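Local structure of abietadiene synthase, chloroplastic (Abies grandis, 3S9V) at residues F509-F514 and E525-T530; T480-L485 and R503-Y508; K529-T534 and G642-I647. The protein is a plastid enzyme of the terpene synthase family, built mainly of helices and including a metal-binding domain characteristic of that family. One frame throughout, in Å; residues are numbered along the deposited sequence.

Contact 1. Residues F509-F514 and E525-T530; sequences FSPASF and EVYTKT
The phenol ring of Y527 has the pyrrolidine of P511 over one face, while the ring of F514 presents its edge to it. P511 CB sits 4.0 Å from the centroid of the Y527 ring and 20° off its normal, which meets the geometry of a CH-pi contact. F514 and Y527 reach toward each other tip to tip as an offset edge-to-face pair: centroids lie 5.7 Å apart, planes are turned by 70°, and F514 CZ comes to 3.6 Å from Y527 CE2. One face of the F514 ring is covered near its rim by P511 CA, three residues earlier in the chain. Y527 CG stands anti to its backbone N (chi1 -172°), which carries the ring across to helix 504-514; beyond it, Y527 OH is hydrogen-bonded to T750 OG1. P511 CG also packs on T528 OG1 at 3.8 Å; that hydroxyl has its hydrogen bond with R524 O in its own helix. Helix 504-514 is kinked at P511, and S513 OG gives a 2.7 Å bond to S510 O on a carbonyl lone pair. Axes 9.1 Å apart, running roughly antiparallel, make this a buried helix pair of the all-alpha terpene synthase fold.

Contact 2. Residues T480-L485 and R503-Y508; sequences TELQDL and RVTEIY
Y508 OH donates a very short hydrogen bond, 2.4 Å, to E481 OE2, and this polar contact sits at the tip of an otherwise apolar interface. The oxygen lies at the ring edge, in the plane of the phenol, but the donor meets it from above the carboxylate, 33° out of that plane; carboxylate and ring stand 76° apart. E481 reaches there with CG anti to the carbonyl carbon and its chain extended beyond. Farther back, two leucines hold the ring. L485 CD1 presses on Y508 CD1 at 3.3 Å, a tight approach, whereas L482 CD1 reaches Y508 CD2 at 3.7 Å and L482 CA lies over one face. The same L482 methyl comes to 3.9 Å from T505 CA, and L485 CB packs on V504 CG1, also at 3.7 Å.

In the second shell, R524 NE forms a salt bridge with the same E481 OE2, so this oxygen has two partners; the positive charge would favour the ionised carboxylate and probably helps to position it for Y508. T505 OG1 is bonded to R486 NH2, and helix 768-781 adds F781 against L482 and L780 against Y508. The segment axes pass 10.2 Å apart at 134°, so the helices cross obliquely, with N-to-C directions largely opposed: long helix 461-491 packs on short helix 504-514 within the helical bundle of a terpene synthase.

Contact 3. Residues K529-T534 and G642-I647; sequences KTSNFT and GTVVLI
From CB, T530 branches into two ends that face helix 641-648 differently. CG2, anti to the backbone N, does most of the touching: it lies 3.8 Å from I647 CD1, 4.0 Å from V644 CA and 4.1 Å from T643 CG2, so one methyl rests on two side chains and the backbone of a single opposing turn. OG1, beside the backbone N, meets I647 CG2 at 3.9 Å, but its hydrogen bond goes back to V526 O in its own helix. The helices are close here, T530 CA lying 5.7 Å from V644 CA, consistent with the small side chain at T530. They run nearly antiparallel, at 154°, in the all-alpha core of a class I-type terpene synthase domain, where helix 521-541 carries near its C-terminal end the start of an aspartate-rich sequence that in this family probably binds metal. One turn on, T534 CG2 packs on V644 CG2 and T643 CG2. Its OG1 occupies the crowded position between backbone N and carbonyl carbon, from which it bonds to S531 O at 2.6 Å. S531 OG is bonded to Y527 O, and V644 CG1 crowds it at 3.2 Å. T643 OG1 turns to Q609 OE1 and R666 NH1 instead.

Contacts 1 and 3 both use helix 521-541 and share K529 and T530, their centres being about 9 Å apart. Contact 2 lies about 8 Å from contact 1, centre to centre, and about 15 Å from contact 3. T528 ties contact 1 to contact 2, its OG1 being 3.4 Å from Y508 CD1 and its CG2 3.5 Å from L485 CD1. Y527 extends contact 1 into contact 3, with its CE1 3.5 Å from V644 CG1. Contacts 2 and 3 meet where I507 CD1 lies 3.4 Å from N532 ND2. Helix 521-541 thus packs against 461-491, 504-514 and 641-648, the first two also packing on each other, and runs into the aspartate-rich sequence that probably binds metal, as in relatives.

Contact 1. Residues F509-F514 and E525-T530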
loop_
_atom_site.group_PDB
_atom_site.type_symbol
_atom_site.label_atom_id
_atom_site.label_comp_id
_atom_site.label_asym_id
_atom_site.label_seq_id
_atom_site.Cartn_x
_atom_site.Cartn_y
_atom_site.Cartn_z
ATOM N N PHE A 509 -21.683 8.392 -3.150
ATOM C CA PHE A 509 -20.237 8.291 -3.269
ATOM C C PHE A 509 -19.659 7.344 -2.224
ATOM O O PHE A 509 -18.785 6.532 -2.523
ATOM C CB PHE A 509 -19.594 9.668 -3.090
ATOM C CG PHE A 509 -18.155 9.611 -2.646
ATOM C CD1 PHE A 509 -17.156 9.201 -3.521
ATOM C CD2 PHE A 509 -17.804 9.937 -1.341
ATOM C CE1 PHE A 509 -15.832 9.118 -3.102
ATOM C CE2 PHE A 509 -16.474 9.855 -0.910
ATOM C CZ PHE A 509 -15.491 9.447 -1.791
ATOM N N SER A 510 -20.150 7.468 -0.997
ATOM C CA SER A 510 -19.668 6.658 0.108
ATOM C C SER A 510 -19.576 5.165 -0.176
ATOM O O SER A 510 -18.480 4.627 -0.302
ATOM C CB SER A 510 -20.522 6.907 1.353
ATOM O OG SER A 510 -20.359 8.240 1.802
ATOM N N PRO A 511 -20.717 4.471 -0.290
ATOM C CA PRO A 511 -20.589 3.036 -0.557
ATOM C C PRO A 511 -19.890 2.734 -1.883
ATOM O O PRO A 511 -19.184 1.735 -2.009
ATOM C CB PRO A 511 -22.034 2.555 -0.536
ATOM C CG PRO A 511 -22.767 3.724 -1.103
ATOM C CD PRO A 511 -22.122 4.900 -0.397
ATOM N N ALA A 512 -20.087 3.600 -2.867
ATOM C CA ALA A 512 -19.478 3.403 -4.174
ATOM C C ALA A 512 -17.958 3.409 -4.079
ATOM O O ALA A 512 -17.277 2.754 -4.850
ATOM C CB ALA A 512 -19.951 4.495 -5.141
ATOM N N SER A 513 -17.429 4.152 -3.120
ATOM C CA SER A 513 -15.991 4.242 -2.951
ATOM C C SER A 513 -15.354 2.993 -2.333
ATOM O O SER A 513 -14.149 2.773 -2.512
ATOM C CB SER A 513 -15.640 5.456 -2.090
ATOM O OG SER A 513 -15.817 5.162 -0.711
ATOM N N PHE A 514 -16.130 2.177 -1.614
ATOM C CA PHE A 514 -15.553 0.981 -0.998
ATOM C C PHE A 514 -16.160 -0.370 -1.373
ATOM O O PHE A 514 -15.423 -1.343 -1.502
ATOM C CB PHE A 514 -15.465 1.142 0.537
ATOM C CG PHE A 514 -16.797 1.250 1.238
ATOM C CD1 PHE A 514 -17.532 0.109 1.555
ATOM C CD2 PHE A 514 -17.303 2.495 1.610
ATOM C CE1 PHE A 514 -18.757 0.201 2.238
ATOM C CE2 PHE A 514 -18.521 2.604 2.291
ATOM C CZ PHE A 514 -19.250 1.454 2.604
ATOM N N GLU A 525 -27.470 0.542 -3.174
ATOM C CA GLU A 525 -28.739 1.254 -3.263
ATOM C C GLU A 525 -29.339 1.436 -1.875
ATOM O O GLU A 525 -29.656 2.555 -1.464
ATOM C CB GLU A 525 -29.720 0.476 -4.150
ATOM C CG GLU A 525 -31.077 1.142 -4.342
ATOM C CD GLU A 525 -32.158 0.145 -4.746
ATOM O OE1 GLU A 525 -31.930 -0.629 -5.702
ATOM O OE2 GLU A 525 -33.237 0.134 -4.110
ATOM N N VAL A 526 -29.483 0.329 -1.157
ATOM C CA VAL A 526 -30.056 0.359 0.177
ATOM C C VAL A 526 -29.197 1.155 1.156
ATOM O O VAL A 526 -29.714 1.772 2.072
ATOM C CB VAL A 526 -30.269 -1.069 0.721
ATOM C CG1 VAL A 526 -30.883 -1.007 2.113
ATOM C CG2 VAL A 526 -31.181 -1.851 -0.224
ATOM N N TYR A 527 -27.888 1.143 0.946
ATOM C CA TYR A 527 -26.963 1.875 1.805
ATOM C C TYR A 527 -27.237 3.365 1.603
ATOM O O TYR A 527 -27.348 4.136 2.557
ATOM C CB TYR A 527 -25.518 1.538 1.405
ATOM C CG TYR A 527 -24.450 2.078 2.321
ATOM C CD1 TYR A 527 -24.239 3.445 2.455
ATOM C CD2 TYR A 527 -23.639 1.211 3.054
ATOM C CE1 TYR A 527 -23.246 3.941 3.295
ATOM C CE2 TYR A 527 -22.647 1.691 3.890
ATOM C CZ TYR A 527 -22.453 3.059 4.008
ATOM O OH TYR A 527 -21.462 3.537 4.839
ATOM N N THR A 528 -27.357 3.752 0.340
ATOM C CA THR A 528 -27.610 5.134 -0.023
ATOM C C THR A 528 -28.952 5.658 0.488
ATOM O O THR A 528 -29.021 6.757 1.048
ATOM C CB THR A 528 -27.556 5.294 -1.545
ATOM O OG1 THR A 528 -26.257 4.903 -2.011
ATOM C CG2 THR A 528 -27.847 6.739 -1.943
ATOM N N LYS A 529 -30.015 4.885 0.292
ATOM C CA LYS A 529 -31.334 5.303 0.750
ATOM C C LYS A 529 -31.381 5.396 2.266
ATOM O O LYS A 529 -31.896 6.366 2.822
ATOM C CB LYS A 529 -32.406 4.339 0.243
ATOM C CG LYS A 529 -32.723 4.542 -1.236
ATOM C CD LYS A 529 -33.606 3.440 -1.791
ATOM C CE LYS A 529 -33.844 3.648 -3.284
ATOM N NZ LYS A 529 -34.585 2.511 -3.902
ATOM N N THR A 530 -30.826 4.392 2.933
ATOM C CA THR A 530 -30.810 4.378 4.386
ATOM C C THR A 530 -29.992 5.537 4.953
ATOM O O THR A 530 -30.405 6.167 5.920
ATOM C CB THR A 530 -30.256 3.051 4.912
ATOM O OG1 THR A 530 -30.919 1.967 4.243
ATOM C CG2 THR A 530 -30.508 2.933 6.400
#

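Contact 2. Residues T480-L485 and R503-Y508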
loop_
_atom_site.group_PDB
_atom_site.type_symbol
_atom_site.label_atom_id
_atom_site.label_comp_id
_atom_site.label_asym_id
_atom_site.label_seq_id
_atom_site.Cartn_x
_atom_site.Cartn_y
_atom_site.Cartn_z
ATOM N N THR A 480 -24.762 4.660 -13.736
ATOM C CA THR A 480 -26.118 4.208 -14.016
ATOM C C THR A 480 -26.873 4.181 -12.689
ATOM O O THR A 480 -27.911 4.828 -12.539
ATOM C CB THR A 480 -26.115 2.790 -14.619
ATOM O OG1 THR A 480 -25.465 2.819 -15.895
ATOM C CG2 THR A 480 -27.531 2.271 -14.785
ATOM N N GLU A 481 -26.335 3.433 -11.727
ATOM C CA GLU A 481 -26.951 3.317 -10.407
ATOM C C GLU A 481 -27.290 4.683 -9.813
ATOM O O GLU A 481 -28.357 4.874 -9.211
ATOM C CB GLU A 481 -26.015 2.573 -9.454
ATOM C CG GLU A 481 -25.741 1.128 -9.859
ATOM C CD GLU A 481 -24.812 0.396 -8.893
ATOM O OE1 GLU A 481 -24.529 -0.797 -9.134
ATOM O OE2 GLU A 481 -24.364 1.006 -7.898
ATOM N N LEU A 482 -26.374 5.630 -9.985
ATOM C CA LEU A 482 -26.561 6.973 -9.464
ATOM C C LEU A 482 -27.815 7.607 -10.055
ATOM O O LEU A 482 -28.583 8.267 -9.350
ATOM C CB LEU A 482 -25.341 7.838 -9.781
ATOM C CG LEU A 482 -25.441 9.276 -9.277
ATOM C CD1 LEU A 482 -25.617 9.259 -7.771
ATOM C CD2 LEU A 482 -24.203 10.062 -9.672
ATOM N N GLN A 483 -28.010 7.405 -11.354
ATOM C CA GLN A 483 -29.173 7.946 -12.040
ATOM C C GLN A 483 -30.441 7.395 -11.415
ATOM O O GLN A 483 -31.357 8.149 -11.074
ATOM C CB GLN A 483 -29.142 7.586 -13.530
ATOM C CG GLN A 483 -28.079 8.314 -14.328
ATOM C CD GLN A 483 -28.182 9.820 -14.188
ATOM O OE1 GLN A 483 -27.929 10.377 -13.118
ATOM N NE2 GLN A 483 -28.564 10.490 -15.273
ATOM N N ASP A 484 -30.485 6.078 -11.250
ATOM C CA ASP A 484 -31.652 5.438 -10.676
ATOM C C ASP A 484 -31.907 5.791 -9.212
ATOM O O ASP A 484 -32.962 5.463 -8.672
ATOM C CB ASP A 484 -31.561 3.923 -10.862
ATOM C CG ASP A 484 -31.650 3.517 -12.325
ATOM O OD1 ASP A 484 -32.639 3.896 -12.993
ATOM O OD2 ASP A 484 -30.731 2.825 -12.809
ATOM N N LEU A 485 -30.950 6.450 -8.565
ATOM C CA LEU A 485 -31.148 6.862 -7.177
ATOM C C LEU A 485 -31.689 8.278 -7.200
ATOM O O LEU A 485 -32.457 8.682 -6.328
ATOM C CB LEU A 485 -29.839 6.824 -6.380
ATOM C CG LEU A 485 -29.464 5.461 -5.802
ATOM C CD1 LEU A 485 -28.102 5.548 -5.181
ATOM C CD2 LEU A 485 -30.497 5.026 -4.767
ATOM N N ARG A 503 -28.838 15.648 -1.485
ATOM C CA ARG A 503 -27.439 15.305 -1.748
ATOM C C ARG A 503 -27.209 13.815 -2.009
ATOM O O ARG A 503 -26.316 13.197 -1.421
ATOM C CB ARG A 503 -26.570 15.768 -0.579
ATOM C CG ARG A 503 -27.165 15.479 0.786
ATOM C CD ARG A 503 -26.339 16.131 1.882
ATOM N NE ARG A 503 -27.083 16.244 3.133
ATOM C CZ ARG A 503 -26.680 16.958 4.178
ATOM N NH1 ARG A 503 -25.535 17.627 4.128
ATOM N NH2 ARG A 503 -27.430 17.018 5.270
ATOM N N VAL A 504 -28.007 13.252 -2.910
ATOM C CA VAL A 504 -27.912 11.837 -3.259
ATOM C C VAL A 504 -26.529 11.452 -3.785
ATOM O O VAL A 504 -26.005 10.399 -3.439
ATOM C CB VAL A 504 -28.969 11.454 -4.324
ATOM C CG1 VAL A 504 -28.789 10.002 -4.745
ATOM C CG2 VAL A 504 -30.365 11.667 -3.765
ATOM N N THR A 505 -25.953 12.307 -4.625
ATOM C CA THR A 505 -24.636 12.058 -5.208
ATOM C C THR A 505 -23.569 11.938 -4.135
ATOM O O THR A 505 -22.797 10.983 -4.105
ATOM C CB THR A 505 -24.217 13.199 -6.154
ATOM O OG1 THR A 505 -25.179 13.330 -7.208
ATOM C CG2 THR A 505 -22.850 12.917 -6.749
ATOM N N GLU A 506 -23.527 12.938 -3.267
ATOM C CA GLU A 506 -22.574 12.991 -2.171
ATOM C C GLU A 506 -22.709 11.743 -1.297
ATOM O O GLU A 506 -21.713 11.174 -0.855
ATOM C CB GLU A 506 -22.847 14.259 -1.364
ATOM C CG GLU A 506 -21.900 14.574 -0.234
ATOM C CD GLU A 506 -22.204 15.941 0.362
ATOM O OE1 GLU A 506 -22.069 16.945 -0.373
ATOM O OE2 GLU A 506 -22.589 16.015 1.551
ATOM N N ILE A 507 -23.945 11.313 -1.074
ATOM C CA ILE A 507 -24.220 10.135 -0.257
ATOM C C ILE A 507 -23.935 8.822 -0.983
ATOM O O ILE A 507 -23.483 7.852 -0.370
ATOM C CB ILE A 507 -25.685 10.130 0.222
ATOM C CG1 ILE A 507 -25.893 11.240 1.252
ATOM C CG2 ILE A 507 -26.045 8.774 0.817
ATOM C CD1 ILE A 507 -27.306 11.311 1.795
ATOM N N TYR A 508 -24.197 8.787 -2.284
ATOM C CA TYR A 508 -23.964 7.579 -3.067
ATOM C C TYR A 508 -22.465 7.322 -3.218
ATOM O O TYR A 508 -22.029 6.184 -3.394
ATOM C CB TYR A 508 -24.603 7.700 -4.451
ATOM C CG TYR A 508 -24.302 6.512 -5.328
ATOM C CD1 TYR A 508 -24.820 5.256 -5.027
ATOM C CD2 TYR A 508 -23.441 6.626 -6.420
ATOM C CE1 TYR A 508 -24.490 4.138 -5.784
ATOM C CE2 TYR A 508 -23.098 5.517 -7.183
ATOM C CZ TYR A 508 -23.624 4.275 -6.856
ATOM O OH TYR A 508 -23.263 3.163 -7.581
#

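Contact 3. Residues K529-T534 and G642-I647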
loop_
_atom_site.group_PDB
_atom_site.type_symbol
_atom_site.label_atom_id
_atom_site.label_comp_id
_atom_site.label_asym_id
_atom_site.label_seq_id
_atom_site.Cartn_x
_atom_site.Cartn_y
_atom_site.Cartn_z
ATOM N N LYS A 529 -30.015 4.885 0.292
ATOM C CA LYS A 529 -31.334 5.303 0.750
ATOM C C LYS A 529 -31.381 5.396 2.266
ATOM O O LYS A 529 -31.896 6.366 2.822
ATOM C CB LYS A 529 -32.406 4.339 0.243
ATOM C CG LYS A 529 -32.723 4.542 -1.236
ATOM C CD LYS A 529 -33.606 3.440 -1.791
ATOM C CE LYS A 529 -33.844 3.648 -3.284
ATOM N NZ LYS A 529 -34.585 2.511 -3.902
ATOM N N THR A 530 -30.826 4.392 2.933
ATOM C CA THR A 530 -30.810 4.378 4.386
ATOM C C THR A 530 -29.992 5.537 4.953
ATOM O O THR A 530 -30.405 6.167 5.920
ATOM C CB THR A 530 -30.256 3.051 4.912
ATOM O OG1 THR A 530 -30.919 1.967 4.243
ATOM C CG2 THR A 530 -30.508 2.933 6.400
ATOM N N SER A 531 -28.840 5.825 4.349
ATOM C CA SER A 531 -28.004 6.933 4.809
ATOM C C SER A 531 -28.741 8.253 4.619
ATOM O O SER A 531 -28.746 9.107 5.506
ATOM C CB SER A 531 -26.688 6.988 4.030
ATOM O OG SER A 531 -25.921 5.821 4.239
ATOM N N ASN A 532 -29.361 8.423 3.454
ATOM C CA ASN A 532 -30.098 9.649 3.172
ATOM C C ASN A 532 -31.202 9.826 4.211
ATOM O O ASN A 532 -31.463 10.940 4.670
ATOM C CB ASN A 532 -30.702 9.608 1.767
ATOM C CG ASN A 532 -30.667 10.963 1.089
ATOM O OD1 ASN A 532 -31.133 11.957 1.645
ATOM N ND2 ASN A 532 -30.107 11.012 -0.114
ATOM N N PHE A 533 -31.847 8.732 4.596
ATOM C CA PHE A 533 -32.891 8.841 5.598
ATOM C C PHE A 533 -32.357 9.174 6.983
ATOM O O PHE A 533 -33.055 9.803 7.771
ATOM C CB PHE A 533 -33.748 7.579 5.647
ATOM C CG PHE A 533 -35.019 7.703 4.859
ATOM C CD1 PHE A 533 -35.154 7.093 3.618
ATOM C CD2 PHE A 533 -36.061 8.497 5.332
ATOM C CE1 PHE A 533 -36.302 7.272 2.857
ATOM C CE2 PHE A 533 -37.217 8.683 4.576
ATOM C CZ PHE A 533 -37.335 8.068 3.336
ATOM N N THR A 534 -31.128 8.767 7.293
ATOM C CA THR A 534 -30.578 9.105 8.603
ATOM C C THR A 534 -30.278 10.606 8.616
ATOM O O THR A 534 -30.320 11.242 9.665
ATOM C CB THR A 534 -29.289 8.305 8.936
ATOM O OG1 THR A 534 -28.268 8.581 7.969
ATOM C CG2 THR A 534 -29.580 6.825 8.934
ATOM N N GLY A 642 -24.359 2.907 12.573
ATOM C CA GLY A 642 -24.807 1.562 12.876
ATOM C C GLY A 642 -26.043 1.167 12.072
ATOM O O GLY A 642 -26.111 0.062 11.539
ATOM N N THR A 643 -27.012 2.076 11.995
ATOM C CA THR A 643 -28.275 1.860 11.276
ATOM C C THR A 643 -28.047 1.544 9.796
ATOM O O THR A 643 -28.627 0.592 9.253
ATOM C CB THR A 643 -29.184 3.111 11.415
ATOM O OG1 THR A 643 -29.601 3.221 12.777
ATOM C CG2 THR A 643 -30.418 3.026 10.501
ATOM N N VAL A 644 -27.188 2.337 9.162
ATOM C CA VAL A 644 -26.857 2.153 7.762
ATOM C C VAL A 644 -26.290 0.744 7.543
ATOM O O VAL A 644 -26.683 0.034 6.617
ATOM C CB VAL A 644 -25.818 3.195 7.327
ATOM C CG1 VAL A 644 -25.510 3.033 5.840
ATOM C CG2 VAL A 644 -26.339 4.595 7.642
ATOM N N VAL A 645 -25.374 0.340 8.414
ATOM C CA VAL A 645 -24.768 -0.980 8.317
ATOM C C VAL A 645 -25.753 -2.128 8.527
ATOM O O VAL A 645 -25.826 -3.049 7.717
ATOM C CB VAL A 645 -23.622 -1.138 9.341
ATOM C CG1 VAL A 645 -23.169 -2.591 9.405
ATOM C CG2 VAL A 645 -22.457 -0.243 8.946
ATOM N N LEU A 646 -26.513 -2.070 9.612
ATOM C CA LEU A 646 -27.448 -3.134 9.926
ATOM C C LEU A 646 -28.519 -3.375 8.861
ATOM O O LEU A 646 -28.956 -4.509 8.655
ATOM C CB LEU A 646 -28.075 -2.871 11.290
ATOM C CG LEU A 646 -27.035 -2.928 12.424
ATOM C CD1 LEU A 646 -27.683 -2.578 13.758
ATOM C CD2 LEU A 646 -26.417 -4.316 12.489
ATOM N N ILE A 647 -28.938 -2.325 8.170
ATOM C CA ILE A 647 -29.933 -2.518 7.130
ATOM C C ILE A 647 -29.261 -2.970 5.826
ATOM O O ILE A 647 -29.773 -3.850 5.138
ATOM C CB ILE A 647 -30.770 -1.244 6.937
ATOM C CG1 ILE A 647 -31.481 -0.923 8.262
ATOM C CG2 ILE A 647 -31.781 -1.444 5.814
ATOM C CD1 ILE A 647 -32.467 0.203 8.199
#